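Local coordinates for protein tyrosine--tRNA ligase (PDB 2CYC) that probably catalyses the ATP-dependent attachment of L-tyrosine to its cognate tRNA, first forming tyrosyl-AMP, and binds L-tyrosine in its active site, at residues I38-S43 against T68-A73; G44-G49 against L95-V100. All coordinates share one frame; numbering follows the deposited sequence.

How the contacts relate
Contact 1 pairs two strands in the core of the nucleotide-binding fold, and contact 2 ties the loop that follows the first of these strands to helix 87-108. Both are buried contacts, although in contact 2 I46, Y97 and F98 are enclosed while G44 and Y45 remain partly exposed. Residues 38-43 run straight on into 44-49, making the two contacts neighbours along the chain as well as in space. They meet at F98, whose ring packs against F40, I42 and L72. Chemistry follows position: 38-43 with 68-73 is held by repeated backbone bonds and lines the tyrosine pocket, whereas 44-49 with 95-100 relies on a single bond to a tyrosine hydroxyl and on aromatic packing.

Contact 1: I38-S43 against T68-A73; sequences IGFEIS and TRVFLA. With TYR (tyrosine), chain C.
I38, G39 and F40 pair with V70, F71 and L72 as adjacent parallel strands of the Rossmann fold of class I synthetases, the two strands of a beta-alpha-beta unit connected by helix 48-63. Three backbone bonds join them: I38 N donates to R69 O, F71 N to I38 O in a nearly straight bond (173°), and F40 N to F71 O. On the face carrying I38, F40, V70 and L72, the ring of F40 slants across V70, with F40 CE1 3.8 Å from V70 CG1. F40 CG lies beside its own backbone N (chi1 -56°), which swings the root of the ring toward V70, and T50 and A54 of helix 48-63 pack against the side chain. Beyond the strand, I42 turns toward the partner segment and sets its CD1 4.1 Å from L72 CD2.

F71 rises on the other face, where L-tyrosine is bound. G39 CA lies at the edge of the F71 ring, and a side chain on G39 would run into the ligand ring; its absence lets TYR CD1 come within 3.4 Å of G39 O. F71 CE2 is 3.6 Å from TYR OH, the hydroxyl lying oblique to the F71 ring. E41 points away from 68-73, its CG 3.9 Å from the ligand atom TYR O, while its OE2 is hydrogen-bonded to Y168 OH and N80 ND2. An alanine at E41 would probably leave Y168, which itself binds the ligand, and N80 without their shared carboxylate partner. A73 closes the pairing at the N-cap of helix 74-79, where A73 N donates to F40 O at 2.9 Å. Its methyl group faces the ligand, A73 CB touching TYR CD2 at 3.5 Å.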
ATOM      1  N   ILE A  38      -8.797  10.808  17.037  1.00 18.68           N
ATOM      2  CA  ILE A  38      -9.758  11.045  15.977  1.00 22.51           C
ATOM      3  C   ILE A  38      -8.935  11.791  14.934  1.00 20.66           C
ATOM      4  O   ILE A  38      -8.269  12.793  15.234  1.00 20.98           O
ATOM      5  CB  ILE A  38     -11.038  11.848  16.433  1.00 20.26           C
ATOM      6  CG1 ILE A  38     -11.908  12.126  15.200  1.00 18.77           C
ATOM      7  CG2 ILE A  38     -10.671  13.146  17.160  1.00 15.77           C
ATOM      8  CD1 ILE A  38     -13.340  12.578  15.522  1.00 15.38           C
ATOM      9  N   GLY A  39      -8.930  11.251  13.723  1.00 16.94           N
ATOM     10  CA  GLY A  39      -8.160  11.851  12.652  1.00 16.97           C
ATOM     11  C   GLY A  39      -9.001  12.717  11.741  1.00 21.42           C
ATOM     12  O   GLY A  39     -10.204  12.503  11.583  1.00 14.39           O
ATOM     13  N   PHE A  40      -8.365  13.709  11.134  1.00 16.01           N
ATOM     14  CA  PHE A  40      -9.078  14.596  10.234  1.00 15.27           C
ATOM     15  C   PHE A  40      -8.243  14.873   9.008  1.00 17.46           C
ATOM     16  O   PHE A  40      -7.024  15.044   9.088  1.00 20.11           O
ATOM     17  CB  PHE A  40      -9.357  15.956  10.876  1.00 16.97           C
ATOM     18  CG  PHE A  40     -10.095  15.891  12.167  1.00 21.54           C
ATOM     19  CD1 PHE A  40      -9.405  15.775  13.373  1.00 17.16           C
ATOM     20  CD2 PHE A  40     -11.482  15.977  12.189  1.00 18.05           C
ATOM     21  CE1 PHE A  40     -10.088  15.755  14.578  1.00 18.31           C
ATOM     22  CE2 PHE A  40     -12.173  15.957  13.395  1.00 15.25           C
ATOM     23  CZ  PHE A  40     -11.472  15.847  14.588  1.00 21.49           C
ATOM     24  N   GLU A  41      -8.905  14.929   7.869  1.00 16.01           N
ATOM     25  CA  GLU A  41      -8.212  15.297   6.656  1.00 21.90           C
ATOM     26  C   GLU A  41      -8.068  16.818   6.779  1.00 21.99           C
ATOM     27  O   GLU A  41      -8.818  17.459   7.519  1.00 16.74           O
ATOM     28  CB  GLU A  41      -9.052  14.948   5.436  1.00 20.47           C
ATOM     29  CG  GLU A  41      -8.941  13.480   5.009  1.00 31.83           C
ATOM     30  CD  GLU A  41      -9.392  13.266   3.569  1.00 33.07           C
ATOM     31  OE1 GLU A  41      -9.639  14.273   2.873  1.00 41.73           O
ATOM     32  OE2 GLU A  41      -9.496  12.100   3.133  1.00 22.90           O
ATOM     33  N   ILE A  42      -7.108  17.387   6.066  1.00 23.39           N
ATOM     34  CA  ILE A  42      -6.874  18.828   6.092  1.00 24.48           C
ATOM     35  C   ILE A  42      -7.287  19.348   4.707  1.00 29.89           C
ATOM     36  O   ILE A  42      -6.643  19.035   3.702  1.00 27.47           O
ATOM     37  CB  ILE A  42      -5.374  19.112   6.350  1.00 22.68           C
ATOM     38  CG1 ILE A  42      -4.891  18.302   7.571  1.00 23.53           C
ATOM     39  CG2 ILE A  42      -5.147  20.602   6.563  1.00 24.85           C
ATOM     40  CD1 ILE A  42      -5.605  18.640   8.912  1.00 15.60           C
ATOM     41  N   SER A  43      -8.358  20.131   4.635  1.00 28.71           N
ATOM     42  CA  SER A  43      -8.805  20.608   3.325  1.00 38.93           C
ATOM     43  C   SER A  43      -9.889  21.670   3.299  1.00 40.08           C
ATOM     44  O   SER A  43     -10.638  21.743   2.324  1.00 48.54           O
ATOM     45  CB  SER A  43      -9.317  19.435   2.504  1.00 46.28           C
ATOM     46  OG  SER A  43     -10.465  18.872   3.124  1.00 48.72           O
ATOM     47  N   THR A  68      -6.899  11.903  25.294  1.00 15.88           N
ATOM     48  CA  THR A  68      -7.373  12.310  23.984  1.00 17.51           C
ATOM     49  C   THR A  68      -6.327  12.871  23.031  1.00 21.00           C
ATOM     50  O   THR A  68      -5.370  13.542  23.444  1.00 17.84           O
ATOM     51  CB  THR A  68      -8.522  13.328  24.146  1.00 19.26           C
ATOM     52  OG1 THR A  68      -8.046  14.509  24.817  1.00 17.81           O
ATOM     53  CG2 THR A  68      -9.648  12.700  24.974  1.00 15.50           C
ATOM     54  N   ARG A  69      -6.532  12.610  21.741  1.00 17.72           N
ATOM     55  CA  ARG A  69      -5.594  13.066  20.713  1.00 15.75           C
ATOM     56  C   ARG A  69      -6.265  13.420  19.395  1.00 17.16           C
ATOM     57  O   ARG A  69      -7.162  12.707  18.939  1.00 18.47           O
ATOM     58  CB  ARG A  69      -4.548  11.971  20.449  1.00 17.37           C
ATOM     59  CG  ARG A  69      -3.614  12.238  19.257  1.00 16.48           C
ATOM     60  CD  ARG A  69      -2.651  11.081  19.057  1.00 12.57           C
ATOM     61  NE  ARG A  69      -1.908  10.788  20.283  1.00 21.82           N
ATOM     62  CZ  ARG A  69      -0.980   9.838  20.395  1.00 20.89           C
ATOM     63  NH1 ARG A  69      -0.364   9.649  21.555  1.00 17.70           N
ATOM     64  NH2 ARG A  69      -0.660   9.079  19.355  1.00 15.42           N
ATOM     65  N   VAL A  70      -5.825  14.524  18.793  1.00 15.48           N
ATOM     66  CA  VAL A  70      -6.321  14.962  17.487  1.00 15.77           C
ATOM     67  C   VAL A  70      -5.189  14.601  16.516  1.00 19.52           C
ATOM     68  O   VAL A  70      -4.041  15.016  16.701  1.00 18.40           O
ATOM     69  CB  VAL A  70      -6.577  16.490  17.445  1.00 19.33           C
ATOM     70  CG1 VAL A  70      -6.747  16.958  15.994  1.00 13.91           C
ATOM     71  CG2 VAL A  70      -7.823  16.830  18.266  1.00 12.76           C
ATOM     72  N   PHE A  71      -5.530  13.810  15.504  1.00 19.27           N
ATOM     73  CA  PHE A  71      -4.600  13.318  14.490  1.00 15.16           C
ATOM     74  C   PHE A  71      -4.830  14.090  13.182  1.00 19.08           C
ATOM     75  O   PHE A  71      -5.903  13.985  12.574  1.00 16.62           O
ATOM     76  CB  PHE A  71      -4.874  11.820  14.293  1.00 15.16           C
ATOM     77  CG  PHE A  71      -3.877  11.100  13.422  1.00 17.29           C
ATOM     78  CD1 PHE A  71      -2.607  10.780  13.905  1.00 15.27           C
ATOM     79  CD2 PHE A  71      -4.246  10.650  12.151  1.00 15.54           C
ATOM     80  CE1 PHE A  71      -1.719  10.016  13.140  1.00 15.89           C
ATOM     81  CE2 PHE A  71      -3.366   9.885  11.371  1.00 17.92           C
ATOM     82  CZ  PHE A  71      -2.098   9.566  11.874  1.00 21.93           C
ATOM     83  N   LEU A  72      -3.821  14.860  12.764  1.00 16.13           N
ATOM     84  CA  LEU A  72      -3.891  15.664  11.541  1.00 20.41           C
ATOM     85  C   LEU A  72      -3.344  14.788  10.408  1.00 20.71           C
ATOM     86  O   LEU A  72      -2.127  14.608  10.268  1.00 21.78           O
ATOM     87  CB  LEU A  72      -3.051  16.935  11.723  1.00 16.76           C
ATOM     88  CG  LEU A  72      -3.323  17.687  13.037  1.00 24.48           C
ATOM     89  CD1 LEU A  72      -2.184  18.658  13.364  1.00 20.85           C
ATOM     90  CD2 LEU A  72      -4.645  18.425  12.938  1.00 17.15           C
ATOM     91  N   ALA A  73      -4.258  14.243   9.611  1.00 18.73           N
ATOM     92  CA  ALA A  73      -3.904  13.313   8.532  1.00 21.44           C
ATOM     93  C   ALA A  73      -3.352  13.962   7.268  1.00 21.32           C
ATOM     94  O   ALA A  73      -4.041  13.992   6.239  1.00 18.68           O
ATOM     95  CB  ALA A  73      -5.130  12.454   8.194  1.00 17.55           C
TER
HETATM   96  N   TYR C 701     -10.721   9.345   6.859  1.00 14.73           N
HETATM   97  CA  TYR C 701     -10.920  10.480   7.810  1.00 22.87           C
HETATM   98  C   TYR C 701     -11.828  11.541   7.192  1.00 25.66           C
HETATM   99  O   TYR C 701     -12.128  11.432   5.983  1.00 26.49           O
HETATM  100  CB  TYR C 701      -9.565  11.103   8.181  1.00 14.73           C
HETATM  101  CG  TYR C 701      -8.651  10.159   8.940  1.00 17.44           C
HETATM  102  CD1 TYR C 701      -9.026   9.638  10.178  1.00 14.90           C
HETATM  103  CD2 TYR C 701      -7.409   9.787   8.419  1.00 17.69           C
HETATM  104  CE1 TYR C 701      -8.183   8.759  10.881  1.00 16.73           C
HETATM  105  CE2 TYR C 701      -6.561   8.924   9.112  1.00 16.39           C
HETATM  106  CZ  TYR C 701      -6.952   8.410  10.337  1.00 16.40           C
HETATM  107  OH  TYR C 701      -6.109   7.543  11.011  1.00 16.00           O
HETATM  108  OXT TYR C 701     -12.224  12.472   7.920  1.00 26.11           O

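Contact 2: G44-G49 against L95-V100; sequences GYIHLG and LKYFKV
The loop leading into helix 48-63 is fastened to helix 87-108 where I46 meets Y97 and F98. I46 N donates to Y97 OH over 3.0 Å in a nearly straight bond (168°), arriving at the edge of the Y97 ring and near its plane. Y97 comes from a wider, pi-type turn of its helix, and with CG anti to the backbone N (chi1 166°) its side chain sets out from the helix toward the loop. The same hydroxyl is also hydrogen-bonded to H264 NE2, so it joins the loop to a third part of the chain. Y45 crosses Y97 at about a right angle and presents its own ring edge, Y45 CD2 lying 3.7 Å from Y97 OH.

Just downstream, H47, L48 and G49 correspond to the start of the HIGH signature of class I synthetases. H47 is the N-cap of helix 48-63; its ND1 accepts a weak bond from G49 N, and its NE2 is hydrogen-bonded to S253 of the KMSKS motif.

On the apolar side, the I46 side chain slides past Y97 in the opposite direction, with I46 CG1 4.0 Å from Y97 CE2. It then crosses F98, I46 CG1 approaching F98 CE2 to 3.7 Å. The terminal I46 CD1 lies over one face of the F98 ring in a CH-pi contact, 4.1 Å from the centroid and displaced toward the rim.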
ATOM      1  N   GLY A  44      -9.998  22.479   4.346  1.00 37.06           N
ATOM      2  CA  GLY A  44     -11.021  23.509   4.349  1.00 31.50           C
ATOM      3  C   GLY A  44     -11.357  24.029   5.731  1.00 29.29           C
ATOM      4  O   GLY A  44     -10.746  23.626   6.728  1.00 20.84           O
ATOM      5  N   TYR A  45     -12.333  24.930   5.787  1.00 23.84           N
ATOM      6  CA  TYR A  45     -12.767  25.516   7.044  1.00 24.57           C
ATOM      7  C   TYR A  45     -13.468  24.477   7.899  1.00 21.89           C
ATOM      8  O   TYR A  45     -14.128  23.574   7.387  1.00 22.39           O
ATOM      9  CB  TYR A  45     -13.699  26.706   6.786  1.00 28.43           C
ATOM     10  CG  TYR A  45     -13.009  27.858   6.084  1.00 25.57           C
ATOM     11  CD1 TYR A  45     -13.282  28.153   4.748  1.00 29.96           C
ATOM     12  CD2 TYR A  45     -12.069  28.640   6.754  1.00 27.11           C
ATOM     13  CE1 TYR A  45     -12.632  29.200   4.095  1.00 36.49           C
ATOM     14  CE2 TYR A  45     -11.411  29.693   6.113  1.00 29.60           C
ATOM     15  CZ  TYR A  45     -11.697  29.966   4.783  1.00 37.78           C
ATOM     16  OH  TYR A  45     -11.050  30.998   4.141  1.00 39.38           O
ATOM     17  N   ILE A  46     -13.309  24.604   9.209  1.00 19.83           N
ATOM     18  CA  ILE A  46     -13.914  23.672  10.144  1.00 20.44           C
ATOM     19  C   ILE A  46     -15.393  23.999  10.358  1.00 25.67           C
ATOM     20  O   ILE A  46     -15.721  25.027  10.957  1.00 22.43           O
ATOM     21  CB  ILE A  46     -13.183  23.725  11.506  1.00 26.68           C
ATOM     22  CG1 ILE A  46     -11.737  23.238  11.334  1.00 23.13           C
ATOM     23  CG2 ILE A  46     -13.939  22.888  12.544  1.00 20.39           C
ATOM     24  CD1 ILE A  46     -10.840  23.567  12.527  1.00 15.05           C
ATOM     25  N   HIS A  47     -16.282  23.138   9.862  1.00 20.13           N
ATOM     26  CA  HIS A  47     -17.717  23.365  10.040  1.00 24.01           C
ATOM     27  C   HIS A  47     -18.120  22.808  11.403  1.00 19.68           C
ATOM     28  O   HIS A  47     -17.326  22.115  12.036  1.00 17.27           O
ATOM     29  CB  HIS A  47     -18.521  22.725   8.893  1.00 24.42           C
ATOM     30  CG  HIS A  47     -18.416  21.234   8.819  1.00 23.12           C
ATOM     31  ND1 HIS A  47     -19.049  20.396   9.711  1.00 23.12           N
ATOM     32  CD2 HIS A  47     -17.783  20.429   7.931  1.00 27.81           C
ATOM     33  CE1 HIS A  47     -18.814  19.140   9.377  1.00 28.69           C
ATOM     34  NE2 HIS A  47     -18.048  19.131   8.300  1.00 31.82           N
ATOM     35  N   LEU A  48     -19.335  23.111  11.862  1.00 21.44           N
ATOM     36  CA  LEU A  48     -19.781  22.685  13.198  1.00 21.88           C
ATOM     37  C   LEU A  48     -19.728  21.190  13.495  1.00 26.67           C
ATOM     38  O   LEU A  48     -19.485  20.788  14.642  1.00 19.40           O
ATOM     39  CB  LEU A  48     -21.199  23.206  13.485  1.00 21.48           C
ATOM     40  CG  LEU A  48     -21.407  24.708  13.281  1.00 21.54           C
ATOM     41  CD1 LEU A  48     -22.774  25.127  13.828  1.00 12.48           C
ATOM     42  CD2 LEU A  48     -20.298  25.468  13.981  1.00 14.40           C
ATOM     43  N   GLY A  49     -19.975  20.368  12.482  1.00 21.96           N
ATOM     44  CA  GLY A  49     -19.922  18.933  12.699  1.00 26.70           C
ATOM     45  C   GLY A  49     -18.523  18.510  13.114  1.00 25.51           C
ATOM     46  O   GLY A  49     -18.339  17.766  14.076  1.00 29.98           O
ATOM     47  N   LEU A  95      -1.083  22.761  10.775  1.00 22.29           N
ATOM     48  CA  LEU A  95      -0.443  23.373  11.931  1.00 29.03           C
ATOM     49  C   LEU A  95      -0.830  24.820  12.231  1.00 26.09           C
ATOM     50  O   LEU A  95      -0.899  25.214  13.391  1.00 28.74           O
ATOM     51  CB  LEU A  95       1.080  23.289  11.769  1.00 33.13           C
ATOM     52  CG  LEU A  95       1.787  22.107  12.446  1.00 42.49           C
ATOM     53  CD1 LEU A  95       1.003  20.822  12.232  1.00 43.36           C
ATOM     54  CD2 LEU A  95       3.198  21.989  11.899  1.00 40.06           C
ATOM     55  N   LYS A  96      -1.091  25.613  11.202  1.00 26.97           N
ATOM     56  CA  LYS A  96      -1.407  27.014  11.433  1.00 30.62           C
ATOM     57  C   LYS A  96      -2.872  27.370  11.547  1.00 29.27           C
ATOM     58  O   LYS A  96      -3.213  28.401  12.126  1.00 28.48           O
ATOM     59  CB  LYS A  96      -0.743  27.874  10.358  1.00 34.95           C
ATOM     60  CG  LYS A  96       0.770  27.913  10.480  1.00 37.52           C
ATOM     61  CD  LYS A  96       1.383  28.760   9.375  1.00 54.47           C
ATOM     62  CE  LYS A  96       2.890  28.910   9.558  1.00 58.39           C
ATOM     63  NZ  LYS A  96       3.511  29.706   8.457  1.00 56.99           N
ATOM     64  N   TYR A  97      -3.742  26.531  11.001  1.00 27.13           N
ATOM     65  CA  TYR A  97      -5.172  26.811  11.075  1.00 25.37           C
ATOM     66  C   TYR A  97      -5.989  25.732  11.765  1.00 25.33           C
ATOM     67  O   TYR A  97      -6.667  25.991  12.757  1.00 22.57           O
ATOM     68  CB  TYR A  97      -5.765  27.018   9.680  1.00 21.68           C
ATOM     69  CG  TYR A  97      -7.280  26.982   9.687  1.00 25.99           C
ATOM     70  CD1 TYR A  97      -8.021  28.045  10.218  1.00 26.31           C
ATOM     71  CD2 TYR A  97      -7.973  25.860   9.227  1.00 24.93           C
ATOM     72  CE1 TYR A  97      -9.408  27.990  10.292  1.00 18.75           C
ATOM     73  CE2 TYR A  97      -9.364  25.791   9.300  1.00 18.12           C
ATOM     74  CZ  TYR A  97     -10.076  26.861   9.833  1.00 25.71           C
ATOM     75  OH  TYR A  97     -11.448  26.808   9.904  1.00 19.27           O
ATOM     76  N   PHE A  98      -5.926  24.521  11.226  1.00 26.46           N
ATOM     77  CA  PHE A  98      -6.721  23.423  11.752  1.00 23.59           C
ATOM     78  C   PHE A  98      -6.498  23.103  13.219  1.00 21.34           C
ATOM     79  O   PHE A  98      -7.456  22.961  13.975  1.00 23.24           O
ATOM     80  CB  PHE A  98      -6.516  22.163  10.902  1.00 17.01           C
ATOM     81  CG  PHE A  98      -7.611  21.159  11.073  1.00 19.23           C
ATOM     82  CD1 PHE A  98      -7.603  20.273  12.149  1.00 17.54           C
ATOM     83  CD2 PHE A  98      -8.694  21.143  10.198  1.00 19.85           C
ATOM     84  CE1 PHE A  98      -8.663  19.385  12.354  1.00 15.44           C
ATOM     85  CE2 PHE A  98      -9.761  20.257  10.396  1.00 22.12           C
ATOM     86  CZ  PHE A  98      -9.740  19.379  11.478  1.00 17.43           C
ATOM     87  N   LYS A  99      -5.237  22.985  13.618  1.00 22.18           N
ATOM     88  CA  LYS A  99      -4.901  22.681  14.997  1.00 21.43           C
ATOM     89  C   LYS A  99      -5.565  23.651  15.959  1.00 21.23           C
ATOM     90  O   LYS A  99      -6.275  23.228  16.872  1.00 22.29           O
ATOM     91  CB  LYS A  99      -3.387  22.722  15.200  1.00 23.24           C
ATOM     92  CG  LYS A  99      -2.944  22.543  16.659  1.00 21.70           C
ATOM     93  CD  LYS A  99      -1.434  22.413  16.747  1.00 29.89           C
ATOM     94  CE  LYS A  99      -0.973  22.087  18.156  1.00 26.34           C
ATOM     95  NZ  LYS A  99      -1.293  23.199  19.082  1.00 33.23           N
ATOM     96  N   VAL A 100      -5.354  24.950  15.742  1.00 21.94           N
ATOM     97  CA  VAL A 100      -5.929  25.953  16.629  1.00 22.58           C
ATOM     98  C   VAL A 100      -7.452  26.031  16.508  1.00 23.12           C
ATOM     99  O   VAL A 100      -8.142  26.318  17.484  1.00 24.38           O
ATOM    100  CB  VAL A 100      -5.293  27.359  16.393  1.00 25.43           C
ATOM    101  CG1 VAL A 100      -5.691  27.913  15.040  1.00 20.34           C
ATOM    102  CG2 VAL A 100      -5.716  28.316  17.519  1.00 28.83           C
TER